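Alr3699 protein (Nostoc sp., PDB 4XSR) is a GT-B-fold member of the glycosyltransferase families, with two Rossmann-like domains facing a cleft that holds uridine-5'-diphosphate-glucose. Local coordinates at residues I178-D183 with E294-V299; Y187-S192 with I276-A281; L224-A229 with T259-E264. All coordinates share one frame; numbering follows the deposited sequence.

Contact 1: residues I178-D183 with E294-V299. With UPG (uridine-5'-diphosphate-glucose), chain J.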
loop_
_atom_site.group_PDB
_atom_site.type_symbol
_atom_site.label_atom_id
_atom_site.label_comp_id
_atom_site.label_asym_id
_atom_site.label_seq_id
_atom_site.Cartn_x
_atom_site.Cartn_y
_atom_site.Cartn_z
ATOM N N ILE B 178 2.456 -23.988 -16.557
ATOM C CA ILE B 178 2.446 -25.213 -15.770
ATOM C C ILE B 178 0.987 -25.417 -15.368
ATOM O O ILE B 178 0.423 -24.613 -14.610
ATOM C CB ILE B 178 3.296 -25.133 -14.525
ATOM C CG1 ILE B 178 4.760 -24.871 -14.884
ATOM C CG2 ILE B 178 3.167 -26.430 -13.731
ATOM C CD1 ILE B 178 5.708 -24.903 -13.695
ATOM N N TYR B 179 0.386 -26.484 -15.908
ATOM C CA TYR B 179 -1.010 -26.832 -15.673
ATOM C C TYR B 179 -1.269 -27.201 -14.203
ATOM O O TYR B 179 -0.322 -27.521 -13.456
ATOM C CB TYR B 179 -1.374 -28.010 -16.607
ATOM C CG TYR B 179 -1.423 -27.665 -18.100
ATOM C CD1 TYR B 179 -2.131 -26.581 -18.523
ATOM C CD2 TYR B 179 -0.791 -28.459 -19.079
ATOM C CE1 TYR B 179 -2.210 -26.237 -19.852
ATOM C CE2 TYR B 179 -0.878 -28.124 -20.448
ATOM C CZ TYR B 179 -1.596 -26.998 -20.824
ATOM O OH TYR B 179 -1.760 -26.550 -22.149
ATOM N N ASN B 180 -2.531 -27.174 -13.770
ATOM C CA ASN B 180 -2.856 -27.739 -12.454
ATOM C C ASN B 180 -2.613 -29.248 -12.437
ATOM O O ASN B 180 -2.857 -29.939 -13.423
ATOM C CB ASN B 180 -4.303 -27.556 -12.072
ATOM C CG ASN B 180 -4.721 -26.114 -11.901
ATOM O OD1 ASN B 180 -4.110 -25.157 -12.413
ATOM N ND2 ASN B 180 -5.828 -25.955 -11.210
ATOM N N GLY B 181 -2.140 -29.744 -11.307
ATOM C CA GLY B 181 -1.948 -31.153 -11.122
ATOM C C GLY B 181 -3.036 -31.779 -10.256
ATOM O O GLY B 181 -3.664 -31.091 -9.430
ATOM N N PHE B 182 -3.244 -33.089 -10.436
ATOM C CA PHE B 182 -4.244 -33.833 -9.662
ATOM C C PHE B 182 -3.760 -35.190 -9.185
ATOM O O PHE B 182 -2.963 -35.835 -9.859
ATOM C CB PHE B 182 -5.484 -34.024 -10.488
ATOM C CG PHE B 182 -6.058 -32.753 -11.017
ATOM C CD1 PHE B 182 -5.472 -32.119 -12.104
ATOM C CD2 PHE B 182 -7.194 -32.189 -10.432
ATOM C CE1 PHE B 182 -6.011 -30.953 -12.604
ATOM C CE2 PHE B 182 -7.740 -31.017 -10.920
ATOM C CZ PHE B 182 -7.148 -30.395 -12.012
ATOM N N ASP B 183 -4.235 -35.594 -8.015
ATOM C CA ASP B 183 -3.935 -36.913 -7.429
ATOM C C ASP B 183 -4.850 -37.932 -8.109
ATOM O O ASP B 183 -6.045 -37.990 -7.833
ATOM C CB ASP B 183 -4.141 -36.914 -5.908
ATOM C CG ASP B 183 -3.755 -38.248 -5.248
ATOM O OD1 ASP B 183 -3.451 -39.238 -5.964
ATOM O OD2 ASP B 183 -3.766 -38.304 -3.993
ATOM N N GLU B 294 -12.495 -19.301 -19.713
ATOM C CA GLU B 294 -11.991 -20.009 -18.556
ATOM C C GLU B 294 -10.463 -20.095 -18.591
ATOM O O GLU B 294 -9.869 -20.522 -19.577
ATOM C CB GLU B 294 -12.598 -21.420 -18.496
ATOM C CG GLU B 294 -12.298 -22.206 -17.212
ATOM C CD GLU B 294 -13.097 -21.644 -16.047
ATOM O OE1 GLU B 294 -14.333 -21.449 -16.225
ATOM O OE2 GLU B 294 -12.487 -21.339 -14.990
ATOM N N PRO B 295 -9.797 -19.692 -17.535
ATOM C CA PRO B 295 -8.348 -19.763 -17.556
ATOM C C PRO B 295 -7.784 -21.161 -17.665
ATOM O O PRO B 295 -6.892 -21.357 -18.433
ATOM C CB PRO B 295 -7.959 -19.116 -16.241
ATOM C CG PRO B 295 -9.015 -18.138 -16.019
ATOM C CD PRO B 295 -10.271 -18.756 -16.516
ATOM N N PHE B 296 -8.313 -22.113 -16.924
ATOM C CA PHE B 296 -7.891 -23.481 -17.030
ATOM C C PHE B 296 -9.093 -24.387 -17.013
ATOM O O PHE B 296 -9.430 -24.946 -18.008
ATOM C CB PHE B 296 -6.944 -23.819 -15.919
ATOM C CG PHE B 296 -6.509 -25.234 -15.898
ATOM C CD1 PHE B 296 -5.580 -25.696 -16.781
ATOM C CD2 PHE B 296 -7.008 -26.091 -14.970
ATOM C CE1 PHE B 296 -5.165 -26.990 -16.739
ATOM C CE2 PHE B 296 -6.603 -27.375 -14.918
ATOM C CZ PHE B 296 -5.677 -27.832 -15.803
ATOM N N GLY B 297 -9.766 -24.466 -15.882
ATOM C CA GLY B 297 -10.953 -25.259 -15.711
ATOM C C GLY B 297 -10.727 -26.607 -15.080
ATOM O O GLY B 297 -10.682 -27.598 -15.748
ATOM N N ARG B 298 -10.627 -26.615 -13.765
ATOM C CA ARG B 298 -10.341 -27.799 -12.994
ATOM C C ARG B 298 -11.403 -28.859 -13.142
ATOM O O ARG B 298 -11.105 -29.998 -13.211
ATOM C CB ARG B 298 -10.206 -27.453 -11.525
ATOM C CG ARG B 298 -8.899 -26.833 -11.121
ATOM C CD ARG B 298 -8.903 -26.364 -9.690
ATOM N NE ARG B 298 -8.844 -27.464 -8.763
ATOM C CZ ARG B 298 -7.742 -28.071 -8.407
ATOM N NH1 ARG B 298 -6.598 -27.693 -8.890
ATOM N NH2 ARG B 298 -7.786 -29.053 -7.566
ATOM N N VAL B 299 -12.648 -28.452 -13.204
ATOM C CA VAL B 299 -13.735 -29.380 -13.248
ATOM C C VAL B 299 -13.620 -30.242 -14.472
ATOM O O VAL B 299 -13.939 -31.406 -14.437
ATOM C CB VAL B 299 -15.075 -28.675 -13.226
ATOM C CG1 VAL B 299 -15.275 -28.029 -11.890
ATOM C CG2 VAL B 299 -15.134 -27.638 -14.309
HETATM N N1 UPG J . -15.295 -27.623 -6.142
HETATM C C2 UPG J . -15.518 -28.157 -4.866
HETATM N N3 UPG J . -16.745 -28.117 -4.364
HETATM C C4 UPG J . -17.768 -27.597 -5.040
HETATM C C5 UPG J . -17.572 -27.082 -6.327
HETATM C C6 UPG J . -16.301 -27.096 -6.854
HETATM O O2 UPG J . -14.587 -28.660 -4.173
HETATM O O4 UPG J . -18.915 -27.584 -4.513
HETATM C C1C UPG J . -13.957 -27.633 -6.723
HETATM C C2C UPG J . -13.875 -28.374 -8.052
HETATM O O2C UPG J . -13.706 -29.790 -7.825
HETATM C C3C UPG J . -12.678 -27.653 -8.669
HETATM C C4C UPG J . -12.754 -26.208 -8.133
HETATM O O4C UPG J . -13.622 -26.272 -7.018
HETATM O O3C UPG J . -11.482 -28.276 -8.195
HETATM C C5C UPG J . -13.310 -25.151 -9.096
HETATM O O5C UPG J . -12.292 -24.996 -10.083
HETATM P PA UPG J . -12.317 -23.881 -11.213
HETATM O O1A UPG J . -11.257 -24.265 -12.195
HETATM O O2A UPG J . -13.696 -23.510 -11.625
HETATM O O3A UPG J . -11.611 -22.704 -10.287
HETATM P PB UPG J . -11.843 -21.091 -10.287
HETATM O O1B UPG J . -12.460 -20.846 -8.959
HETATM O O2B UPG J . -12.582 -20.549 -11.448
HETATM O O3B UPG J . -10.271 -20.703 -10.183
HETATM C "C1'" UPG J . -9.314 -20.123 -11.091
HETATM C "C2'" UPG J . -9.635 -20.084 -12.568
HETATM C "C3'" UPG J . -9.820 -21.500 -13.172
HETATM C "C4'" UPG J . -8.563 -22.335 -12.902
HETATM C "C5'" UPG J . -8.182 -22.196 -11.438
HETATM C "C6'" UPG J . -6.922 -22.911 -11.058
HETATM O "O2'" UPG J . -10.696 -19.160 -12.811
HETATM O "O3'" UPG J . -10.032 -21.369 -14.589
HETATM O "O4'" UPG J . -8.760 -23.735 -13.156
HETATM O "O5'" UPG J . -8.058 -20.835 -11.041
HETATM O "O6'" UPG J . -5.863 -22.566 -11.925
HETATM O O HOH W 1 -3.903 -28.606 -8.215
HETATM O O HOH W 2 -5.784 -31.180 -7.523
#
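Phe182 lays the end of its ring over the guanidinium group of Arg298, an arginine worth following outward. Arg298 CB passes 3.4 Å from UPG O1A, and CG stays beside the same phosphate oxygen. CD carries the chain on, and the bend at chi3 (73°) swings Arg298 NE onto UPG O3C, a hydrogen bond of 2.8 Å with an N-H...O angle of 161°. At CZ the plane meets Phe182 CE2, 3.8 Å above its centre, with ring and guanidinium planes 29° apart. NH1 and NH2 each hydrogen-bond a different water, and both waters also lie within hydrogen-bonding distance of Gly181 O, linking the tip to the 178-183 backbone through solvent. The backbone N of Arg298 adds a nearly straight bond of 2.9 Å to UPG O1A, just after the N-cap Gly297, where the helix dipole would probably favour a phosphate.

Asn180 lies nearly parallel over one face of the Phe296 ring, Asn180 CB 3.7 Å from Phe296 CE2, while Tyr179 CD1 comes to the ring edge, 3.5 Å from Phe296 CE1. The glucose is held by backbone bonds, Phe296 N to UPG O3' and Gly297 N to UPG O4', which lies at the edge of that ring. The contact bridges the two GT-B domains: the loop after strand 175-177 meets the start of helix 298-305, with helix 20-29 touching Asn180 and Arg298 and helix 370-382 packing on Ile178.

Contact 2: residues Y187-S192 with I276-A281. With UPG (uridine-5'-diphosphate-glucose), chain J.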
loop_
_atom_site.group_PDB
_atom_site.type_symbol
_atom_site.label_atom_id
_atom_site.label_comp_id
_atom_site.label_asym_id
_atom_site.label_seq_id
_atom_site.Cartn_x
_atom_site.Cartn_y
_atom_site.Cartn_z
ATOM N N TYR B 187 -9.748 -40.306 -7.853
ATOM C CA TYR B 187 -10.892 -40.279 -8.783
ATOM C C TYR B 187 -11.529 -41.656 -9.063
ATOM O O TYR B 187 -12.297 -41.793 -9.997
ATOM C CB TYR B 187 -10.521 -39.471 -10.048
ATOM C CG TYR B 187 -10.114 -38.061 -9.664
ATOM C CD1 TYR B 187 -8.849 -37.800 -9.149
ATOM C CD2 TYR B 187 -11.010 -37.019 -9.747
ATOM C CE1 TYR B 187 -8.485 -36.525 -8.742
ATOM C CE2 TYR B 187 -10.680 -35.748 -9.329
ATOM C CZ TYR B 187 -9.409 -35.499 -8.832
ATOM O OH TYR B 187 -9.067 -34.229 -8.423
ATOM N N LYS B 188 -11.269 -42.636 -8.192
ATOM C CA LYS B 188 -11.911 -43.967 -8.238
ATOM C C LYS B 188 -13.105 -44.025 -7.309
ATOM O O LYS B 188 -12.960 -43.740 -6.120
ATOM C CB LYS B 188 -10.938 -45.059 -7.770
ATOM C CG LYS B 188 -9.705 -45.242 -8.649
ATOM C CD LYS B 188 -8.530 -45.813 -7.861
ATOM C CE LYS B 188 -7.264 -45.894 -8.707
ATOM N NZ LYS B 188 -6.056 -46.116 -7.858
ATOM N N THR B 189 -14.260 -44.427 -7.841
ATOM C CA THR B 189 -15.481 -44.647 -7.043
ATOM C C THR B 189 -16.202 -45.989 -7.396
ATOM O O THR B 189 -16.554 -46.208 -8.572
ATOM C CB THR B 189 -16.476 -43.469 -7.253
ATOM O OG1 THR B 189 -15.838 -42.230 -6.934
ATOM C CG2 THR B 189 -17.692 -43.610 -6.360
ATOM N N SER B 190 -16.465 -46.835 -6.385
ATOM C CA SER B 190 -17.229 -48.107 -6.557
ATOM C C SER B 190 -18.515 -47.899 -7.314
ATOM O O SER B 190 -19.175 -46.892 -7.115
ATOM C CB SER B 190 -17.649 -48.704 -5.224
ATOM O OG SER B 190 -16.533 -48.973 -4.415
ATOM N N PRO B 191 -18.900 -48.860 -8.164
ATOM C CA PRO B 191 -20.232 -48.779 -8.791
ATOM C C PRO B 191 -21.397 -48.835 -7.797
ATOM O O PRO B 191 -22.489 -48.350 -8.130
ATOM C CB PRO B 191 -20.266 -49.998 -9.726
ATOM C CG PRO B 191 -18.829 -50.301 -9.995
ATOM C CD PRO B 191 -18.094 -49.956 -8.725
ATOM N N SER B 192 -21.159 -49.422 -6.609
ATOM C CA SER B 192 -22.158 -49.476 -5.530
ATOM C C SER B 192 -22.315 -48.121 -4.819
ATOM O O SER B 192 -23.447 -47.616 -4.701
ATOM C CB SER B 192 -21.861 -50.614 -4.514
ATOM O OG SER B 192 -20.590 -50.499 -3.882
ATOM N N ILE B 276 -16.441 -34.475 -4.587
ATOM C CA ILE B 276 -16.547 -34.182 -6.018
ATOM C C ILE B 276 -16.307 -35.384 -6.955
ATOM O O ILE B 276 -17.045 -35.550 -7.925
ATOM C CB ILE B 276 -15.615 -33.031 -6.430
ATOM C CG1 ILE B 276 -15.938 -31.747 -5.624
ATOM C CG2 ILE B 276 -15.775 -32.726 -7.914
ATOM C CD1 ILE B 276 -17.408 -31.346 -5.618
ATOM N N PRO B 277 -15.263 -36.183 -6.708
ATOM C CA PRO B 277 -15.079 -37.383 -7.528
ATOM C C PRO B 277 -16.353 -38.237 -7.529
ATOM O O PRO B 277 -16.828 -38.652 -8.611
ATOM C CB PRO B 277 -13.912 -38.106 -6.840
ATOM C CG PRO B 277 -13.154 -37.025 -6.119
ATOM C CD PRO B 277 -14.197 -36.034 -5.694
ATOM N N GLN B 278 -16.960 -38.401 -6.345
ATOM C CA GLN B 278 -18.114 -39.321 -6.158
ATOM C C GLN B 278 -19.290 -38.767 -6.886
ATOM O O GLN B 278 -19.962 -39.484 -7.648
ATOM C CB GLN B 278 -18.453 -39.519 -4.680
ATOM C CG GLN B 278 -17.313 -40.123 -3.859
ATOM C CD GLN B 278 -16.116 -39.184 -3.670
ATOM O OE1 GLN B 278 -16.237 -37.955 -3.742
ATOM N NE2 GLN B 278 -14.949 -39.761 -3.459
ATOM N N LEU B 279 -19.517 -37.467 -6.703
ATOM C CA LEU B 279 -20.612 -36.769 -7.393
ATOM C C LEU B 279 -20.456 -36.761 -8.888
ATOM O O LEU B 279 -21.445 -36.760 -9.664
ATOM C CB LEU B 279 -20.700 -35.326 -6.889
ATOM C CG LEU B 279 -21.314 -35.199 -5.483
ATOM C CD1 LEU B 279 -21.142 -33.814 -4.900
ATOM C CD2 LEU B 279 -22.800 -35.540 -5.521
ATOM N N MET B 280 -19.205 -36.697 -9.324
ATOM C CA MET B 280 -18.943 -36.707 -10.758
ATOM C C MET B 280 -19.265 -38.095 -11.293
ATOM O O MET B 280 -19.922 -38.227 -12.309
ATOM C CB MET B 280 -17.511 -36.277 -11.058
ATOM C CG MET B 280 -17.368 -34.757 -11.080
ATOM S SD MET B 280 -15.723 -34.148 -11.536
ATOM C CE MET B 280 -16.202 -32.522 -12.099
ATOM N N ALA B 281 -18.835 -39.120 -10.572
ATOM C CA ALA B 281 -19.199 -40.503 -10.903
ATOM C C ALA B 281 -20.708 -40.716 -11.036
ATOM O O ALA B 281 -21.162 -41.458 -11.905
ATOM C CB ALA B 281 -18.637 -41.443 -9.863
HETATM N N1 UPG J . -15.295 -27.623 -6.142
HETATM C C2 UPG J . -15.518 -28.157 -4.866
HETATM N N3 UPG J . -16.745 -28.117 -4.364
HETATM C C4 UPG J . -17.768 -27.597 -5.040
HETATM C C5 UPG J . -17.572 -27.082 -6.327
HETATM C C6 UPG J . -16.301 -27.096 -6.854
HETATM O O2 UPG J . -14.587 -28.660 -4.173
HETATM O O4 UPG J . -18.915 -27.584 -4.513
HETATM C C1C UPG J . -13.957 -27.633 -6.723
HETATM C C2C UPG J . -13.875 -28.374 -8.052
HETATM O O2C UPG J . -13.706 -29.790 -7.825
HETATM C C3C UPG J . -12.678 -27.653 -8.669
HETATM C C4C UPG J . -12.754 -26.208 -8.133
HETATM O O4C UPG J . -13.622 -26.272 -7.018
HETATM O O3C UPG J . -11.482 -28.276 -8.195
HETATM C C5C UPG J . -13.310 -25.151 -9.096
HETATM O O5C UPG J . -12.292 -24.996 -10.083
HETATM P PA UPG J . -12.317 -23.881 -11.213
HETATM O O1A UPG J . -11.257 -24.265 -12.195
HETATM O O2A UPG J . -13.696 -23.510 -11.625
HETATM O O3A UPG J . -11.611 -22.704 -10.287
HETATM P PB UPG J . -11.843 -21.091 -10.287
HETATM O O1B UPG J . -12.460 -20.846 -8.959
HETATM O O2B UPG J . -12.582 -20.549 -11.448
HETATM O O3B UPG J . -10.271 -20.703 -10.183
HETATM C "C1'" UPG J . -9.314 -20.123 -11.091
HETATM C "C2'" UPG J . -9.635 -20.084 -12.568
HETATM C "C3'" UPG J . -9.820 -21.500 -13.172
HETATM C "C4'" UPG J . -8.563 -22.335 -12.902
HETATM C "C5'" UPG J . -8.182 -22.196 -11.438
HETATM C "C6'" UPG J . -6.922 -22.911 -11.058
HETATM O "O2'" UPG J . -10.696 -19.160 -12.811
HETATM O "O3'" UPG J . -10.032 -21.369 -14.589
HETATM O "O4'" UPG J . -8.760 -23.735 -13.156
HETATM O "O5'" UPG J . -8.058 -20.835 -11.041
HETATM O "O6'" UPG J . -5.863 -22.566 -11.925
#
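Tyr187 and Thr189 rest against the helix 276-281 of a Rossmann-like domain, one half of the GT-B fold. They belong to the connection that leads from the loop after strand 175-177 into helix 191-200. No hydrogen bond crosses between the segments, so van der Waals packing does the work.

The apolar touches come first. Pro277 touches Tyr187 with two ring atoms: CB reaches the Tyr187 backbone at CA, 4.2 Å away, and CG lies obliquely by the aromatic ring, also 4.2 Å from Tyr187 CD2. One turn further along the helix, Ala281 meets Thr189 methine to methyl, CB to CB at 3.9 Å. Pro277 and Ala281 share a helix face, as the bond from Ala281 N to Pro277 O reflects, and that face is the one turned to the connection. Ile194 of helix 191-200 touches both Thr189 and Ala281 and extends the same apolar patch.

The polar side is thin. Thr189 keeps OG1 beside its own backbone N (chi1 -56°), a position that points the hydroxyl at the helix, 3.8 Å from Gln278 CA and 4.0 Å from Gln278 CG. The contact buries this oxygen without giving it any hydrogen-bonding partner in the model.

The last kind of contact is with the ligand. At the start of the helix, the end of the Ile276 side chain leads off from the connection, bringing its CD1 to 3.5 Å from N3 in the uracil ring of UPG.

Contact 3: residues L224-A229 with T259-E264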
loop_
_atom_site.group_PDB
_atom_site.type_symbol
_atom_site.label_atom_id
_atom_site.label_comp_id
_atom_site.label_asym_id
_atom_site.label_seq_id
_atom_site.Cartn_x
_atom_site.Cartn_y
_atom_site.Cartn_z
ATOM N N LEU B 224 -26.822 -23.679 -18.601
ATOM C CA LEU B 224 -27.223 -25.054 -18.434
ATOM C C LEU B 224 -28.721 -25.131 -18.155
ATOM O O LEU B 224 -29.403 -26.001 -18.666
ATOM C CB LEU B 224 -26.462 -25.726 -17.310
ATOM C CG LEU B 224 -26.962 -27.137 -17.025
ATOM C CD1 LEU B 224 -26.970 -27.964 -18.306
ATOM C CD2 LEU B 224 -26.119 -27.841 -15.984
ATOM N N ILE B 225 -29.246 -24.214 -17.367
ATOM C CA ILE B 225 -30.664 -24.267 -17.023
ATOM C C ILE B 225 -31.512 -24.010 -18.256
ATOM O O ILE B 225 -32.504 -24.690 -18.472
ATOM C CB ILE B 225 -31.005 -23.295 -15.855
ATOM C CG1 ILE B 225 -30.520 -23.900 -14.542
ATOM C CG2 ILE B 225 -32.501 -23.007 -15.759
ATOM C CD1 ILE B 225 -30.426 -22.880 -13.429
ATOM N N ASP B 226 -31.137 -23.030 -19.062
ATOM C CA ASP B 226 -31.847 -22.796 -20.340
ATOM C C ASP B 226 -31.817 -24.047 -21.245
ATOM O O ASP B 226 -32.803 -24.362 -21.931
ATOM C CB ASP B 226 -31.270 -21.571 -21.078
ATOM C CG ASP B 226 -31.900 -20.265 -20.630
ATOM O OD1 ASP B 226 -32.892 -20.305 -19.876
ATOM O OD2 ASP B 226 -31.416 -19.187 -21.030
ATOM N N ALA B 227 -30.698 -24.763 -21.211
ATOM C CA ALA B 227 -30.512 -25.947 -22.039
ATOM C C ALA B 227 -31.477 -27.069 -21.659
ATOM O O ALA B 227 -31.937 -27.817 -22.528
ATOM C CB ALA B 227 -29.072 -26.446 -21.945
ATOM N N LEU B 228 -31.762 -27.186 -20.364
ATOM C CA LEU B 228 -32.627 -28.236 -19.861
ATOM C C LEU B 228 -34.050 -28.152 -20.397
ATOM O O LEU B 228 -34.718 -29.172 -20.507
ATOM C CB LEU B 228 -32.685 -28.213 -18.343
ATOM C CG LEU B 228 -31.558 -28.858 -17.552
ATOM C CD1 LEU B 228 -32.101 -29.236 -16.183
ATOM C CD2 LEU B 228 -30.975 -30.080 -18.239
ATOM N N ALA B 229 -34.495 -26.943 -20.713
ATOM C CA ALA B 229 -35.802 -26.710 -21.312
ATOM C C ALA B 229 -35.901 -27.265 -22.749
ATOM O O ALA B 229 -37.003 -27.360 -23.301
ATOM C CB ALA B 229 -36.108 -25.207 -21.301
ATOM N N THR B 259 -37.903 -21.344 -11.680
ATOM C CA THR B 259 -39.341 -21.200 -11.469
ATOM C C THR B 259 -40.042 -20.729 -12.753
ATOM O O THR B 259 -41.128 -21.176 -13.083
ATOM C CB THR B 259 -39.612 -20.218 -10.299
ATOM O OG1 THR B 259 -39.289 -20.857 -9.056
ATOM C CG2 THR B 259 -41.066 -19.771 -10.257
ATOM N N ARG B 260 -39.419 -19.825 -13.481
ATOM C CA ARG B 260 -40.032 -19.296 -14.685
ATOM C C ARG B 260 -40.211 -20.408 -15.708
ATOM O O ARG B 260 -41.248 -20.528 -16.339
ATOM C CB ARG B 260 -39.169 -18.183 -15.257
ATOM C CG ARG B 260 -39.921 -17.251 -16.167
ATOM C CD ARG B 260 -38.989 -16.209 -16.759
ATOM N NE ARG B 260 -38.120 -16.809 -17.778
ATOM C CZ ARG B 260 -36.795 -16.906 -17.711
ATOM N NH1 ARG B 260 -36.141 -17.480 -18.710
ATOM N NH2 ARG B 260 -36.118 -16.435 -16.664
ATOM N N LEU B 261 -39.196 -21.241 -15.858
ATOM C CA LEU B 261 -39.310 -22.408 -16.716
ATOM C C LEU B 261 -39.948 -23.437 -15.807
ATOM O O LEU B 261 -40.305 -23.116 -14.682
ATOM C CB LEU B 261 -37.943 -22.819 -17.248
ATOM C CG LEU B 261 -37.150 -21.589 -17.762
ATOM C CD1 LEU B 261 -35.710 -21.957 -18.100
ATOM C CD2 LEU B 261 -37.824 -20.866 -18.930
ATOM N N GLY B 262 -40.133 -24.663 -16.233
ATOM C CA GLY B 262 -40.893 -25.547 -15.352
ATOM C C GLY B 262 -40.037 -26.371 -14.431
ATOM O O GLY B 262 -40.408 -27.495 -14.109
ATOM N N LEU B 263 -38.890 -25.853 -13.996
ATOM C CA LEU B 263 -37.778 -26.776 -13.708
ATOM C C LEU B 263 -37.503 -27.182 -12.259
ATOM O O LEU B 263 -36.539 -27.922 -11.992
ATOM C CB LEU B 263 -36.516 -26.264 -14.392
ATOM C CG LEU B 263 -36.601 -26.176 -15.922
ATOM C CD1 LEU B 263 -35.358 -25.508 -16.500
ATOM C CD2 LEU B 263 -36.787 -27.553 -16.540
ATOM N N GLU B 264 -38.362 -26.732 -11.346
ATOM C CA GLU B 264 -38.314 -27.088 -9.913
ATOM C C GLU B 264 -37.903 -28.547 -9.665
ATOM O O GLU B 264 -37.097 -28.849 -8.777
ATOM C CB GLU B 264 -39.691 -26.842 -9.238
ATOM C CG GLU B 264 -40.276 -25.422 -9.361
ATOM C CD GLU B 264 -41.225 -25.205 -10.544
ATOM O OE1 GLU B 264 -41.518 -24.035 -10.893
ATOM O OE2 GLU B 264 -41.693 -26.191 -11.135
#
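Ile225, Leu261 and Leu263 meet through methyl groups at the centre of this contact. Ile225 holds CG2 anti to its backbone nitrogen, and this one branch serves both leucines: it lies 3.9 Å from Leu263 CD1 and 4.1 Å from Leu261 CD1. The two leucines straddle Gly262 in the chain, yet both direct their side chains to the helix 221-228. Leu263 runs alongside Ile225 in the opposite sense, and its CD1 slides on to the helix backbone, 3.6 Å from Ile225 O, with Leu228 CB next to it at 4.2 Å. A single methyl thus packs against residues on neighbouring positions of one helix face.

Moving outward, the surroundings turn polar. The CD1 of Leu261 also comes within 3.7 Å of Asp226 OD1, where the two side chains cross at about a right angle. Beyond it, Arg260 brings NH1 to 4.5 Å from Asp226 OD1; opposite charges at that distance are too far apart for a salt bridge, so any attraction would be a modest, long-range one. Asp226 OD1 has a weak hydrogen bond from Gln257 instead. No hydrogen bond links the two segments directly.

In the fold, this joins two successive crossover helices of the Rossmann-like domain. Helix 221-228 connects strands 207-211 and 235-240, and helix 248-260 leads on from strand 235-240 toward strand 267-271 at the sheet edge. Leu261 marks where the second helix ends. Leu224 and Leu228 press inward on strand 235-240, while helix 336-348 adjoins Leu224, Asp226 and Ala227.

Contacts 1 and 2 form one neighbourhood around UPG, with centres about 19 Å apart. They meet where Phe182 CD2 lies 3.4 Å from Tyr187 OH, and where Val299 O lies 3.4 Å from Met280 CE. Contact 1 serves the phosphate, ribose and glucose portions of the ligand, whereas contact 2 touches the uracil and the ribose O2C through Ile276. Helix 298-305, which starts in contact 1, runs on toward contact 2, with Glu302 bonded to UPG and touched by residues of both. Contact 3 is in the C-terminal Rossmann-like domain, away from the ligand: its centre lies about 29 Å from contact 1's and about 26 Å from contact 2's, nearest atoms about 11 Å and about 12 Å apart.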